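Local coordinates for phosphosugar isomerase (Escherichia coli O6:H1, PDB 5UQI), which probably interconverts arabinose 5-phosphate and its ketose isomer, as a sugar isomerase domain protein that binds arabinose 5-phosphate, at residues Ala33-Val38 with Leu137-Pro142. Sequence-based numbering, arbitrary orientation.
Sequences ANLIKV and LSVEIP
Asn34 O accepts the helical hydrogen bond from Val38 N at 3.0 Å, and the turn it closes is where Leu137 packs. Methyl CD2 of Leu137 does most of the touching: it comes down on the helix backbone itself, 3.7 Å from Leu35 CA, while Val38 CG2 flanks it at 4.4 Å. Leu35 CB and CD1 each lie 4.1 Å from Leu137 CD2, the two side chains crossing at about a right angle. In Leu137, CG stands anti to the backbone N (chi1 177°), on a side chain whose first bond points toward the helix; leucine's long branched side chain can fill the space between strand and helix. Helix 32-41 packs here on the parallel β-sheet of the α/β SIS fold, at strand 137-140, outermost within this chain, which pairs with strand 120-124; the segment axes pass 9.6 Å apart, their N-to-C directions 133° apart. Two residues on, a compact β-branched valine fits the strand: Leu35, whose side chain also touches Ile121 of strand 120-124, meets Val139 CG2 through CD2 at 4.1 Å, again crossing at about a right angle. Exposed Asn34 offers Leu137 CD1 a distant contact from its CB at 4.5 Å, and an amide is at home on that solvent side.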
loop_
_atom_site.group_PDB
_atom_site.type_symbol
_atom_site.label_atom_id
_atom_site.label_comp_id
_atom_site.label_asym_id
_atom_site.label_seq_id
_atom_site.Cartn_x
_atom_site.Cartn_y
_atom_site.Cartn_z
ATOM N N ALA A 33 6.476 7.054 -11.488
ATOM C CA ALA A 33 5.837 7.425 -12.727
ATOM C C ALA A 33 5.268 6.200 -13.425
ATOM O O ALA A 33 4.129 6.236 -13.918
ATOM C CB ALA A 33 6.837 8.161 -13.617
ATOM N N ASN A 34 6.046 5.105 -13.482
ATOM C CA ASN A 34 5.535 3.867 -14.066
ATOM C C ASN A 34 4.324 3.360 -13.257
ATOM O O ASN A 34 3.355 2.896 -13.862
ATOM C CB ASN A 34 6.589 2.782 -14.065
ATOM C CG ASN A 34 7.550 2.954 -15.196
ATOM O OD1 ASN A 34 7.251 3.637 -16.192
ATOM N ND2 ASN A 34 8.694 2.362 -15.057
ATOM N N LEU A 35 4.362 3.551 -11.935
ATOM C CA LEU A 35 3.207 3.119 -11.095
ATOM C C LEU A 35 1.932 3.857 -11.528
ATOM O O LEU A 35 0.854 3.243 -11.750
ATOM C CB LEU A 35 3.554 3.312 -9.616
ATOM C CG LEU A 35 2.364 3.063 -8.647
ATOM C CD1 LEU A 35 1.938 1.578 -8.724
ATOM C CD2 LEU A 35 2.789 3.419 -7.247
ATOM N N ILE A 36 2.059 5.181 -11.682
ATOM C CA ILE A 36 0.916 5.986 -12.096
ATOM C C ILE A 36 0.377 5.532 -13.456
ATOM O O ILE A 36 -0.824 5.389 -13.643
ATOM C CB ILE A 36 1.244 7.515 -12.092
ATOM C CG1 ILE A 36 1.392 8.044 -10.665
ATOM C CG2 ILE A 36 0.176 8.306 -12.868
ATOM C CD1 ILE A 36 0.117 8.088 -9.863
ATOM N N LYS A 37 1.260 5.352 -14.435
ATOM C CA LYS A 37 0.850 4.893 -15.755
ATOM C C LYS A 37 0.148 3.561 -15.779
ATOM O O LYS A 37 -0.853 3.429 -16.445
ATOM C CB LYS A 37 2.068 4.883 -16.680
ATOM C CG LYS A 37 2.641 6.281 -16.843
ATOM C CD LYS A 37 3.894 6.268 -17.708
ATOM C CE LYS A 37 4.555 7.630 -17.686
ATOM N NZ LYS A 37 5.839 7.544 -18.434
ATOM N N VAL A 38 0.652 2.583 -15.025
ATOM C CA VAL A 38 0.011 1.249 -14.931
ATOM C C VAL A 38 -1.371 1.422 -14.330
ATOM O O VAL A 38 -2.339 0.884 -14.852
ATOM C CB VAL A 38 0.785 0.247 -14.070
ATOM C CG1 VAL A 38 -0.029 -1.026 -13.821
ATOM C CG2 VAL A 38 2.138 -0.117 -14.703
ATOM N N LEU A 137 5.606 -5.091 -11.349
ATOM C CA LEU A 137 6.166 -3.813 -10.959
ATOM C C LEU A 137 6.402 -3.875 -9.459
ATOM O O LEU A 137 5.444 -3.982 -8.649
ATOM C CB LEU A 137 5.255 -2.643 -11.373
ATOM C CG LEU A 137 5.790 -1.285 -10.900
ATOM C CD1 LEU A 137 7.095 -0.897 -11.597
ATOM C CD2 LEU A 137 4.725 -0.249 -11.163
ATOM N N SER A 138 7.672 -3.799 -9.089
ATOM C CA SER A 138 8.082 -3.617 -7.684
ATOM C C SER A 138 8.271 -2.153 -7.365
ATOM O O SER A 138 9.109 -1.432 -8.014
ATOM C CB SER A 138 9.400 -4.393 -7.387
ATOM O OG SER A 138 9.949 -3.974 -6.136
ATOM N N VAL A 139 7.533 -1.695 -6.333
ATOM C CA VAL A 139 7.694 -0.361 -5.847
ATOM C C VAL A 139 8.386 -0.491 -4.506
ATOM O O VAL A 139 7.866 -1.150 -3.555
ATOM C CB VAL A 139 6.317 0.309 -5.661
ATOM C CG1 VAL A 139 6.491 1.686 -5.064
ATOM C CG2 VAL A 139 5.575 0.379 -6.969
ATOM N N GLU A 140 9.547 0.133 -4.353
ATOM C CA GLU A 140 10.344 -0.027 -3.142
ATOM C C GLU A 140 10.036 1.190 -2.262
ATOM O O GLU A 140 10.122 2.358 -2.705
ATOM C CB GLU A 140 11.846 -0.166 -3.474
ATOM C CG GLU A 140 12.742 -0.394 -2.275
ATOM C CD GLU A 140 14.201 -0.611 -2.712
ATOM O OE1 GLU A 140 14.838 0.434 -2.914
ATOM O OE2 GLU A 140 14.700 -1.758 -2.914
ATOM N N ILE A 141 9.550 0.918 -1.053
ATOM C CA ILE A 141 9.231 1.978 -0.095
ATOM C C ILE A 141 10.153 1.702 1.087
ATOM O O ILE A 141 9.798 0.933 1.983
ATOM C CB ILE A 141 7.759 1.917 0.337
ATOM C CG1 ILE A 141 6.855 2.010 -0.923
ATOM C CG2 ILE A 141 7.500 3.049 1.366
ATOM C CD1 ILE A 141 5.363 1.920 -0.681
ATOM N N PRO A 142 11.341 2.340 1.088
ATOM C CA PRO A 142 12.360 2.012 2.075
ATOM C C PRO A 142 11.936 2.485 3.486
ATOM O O PRO A 142 11.427 3.610 3.657
ATOM C CB PRO A 142 13.596 2.771 1.556
ATOM C CG PRO A 142 13.024 3.964 0.863
ATOM C CD PRO A 142 11.675 3.562 0.323
#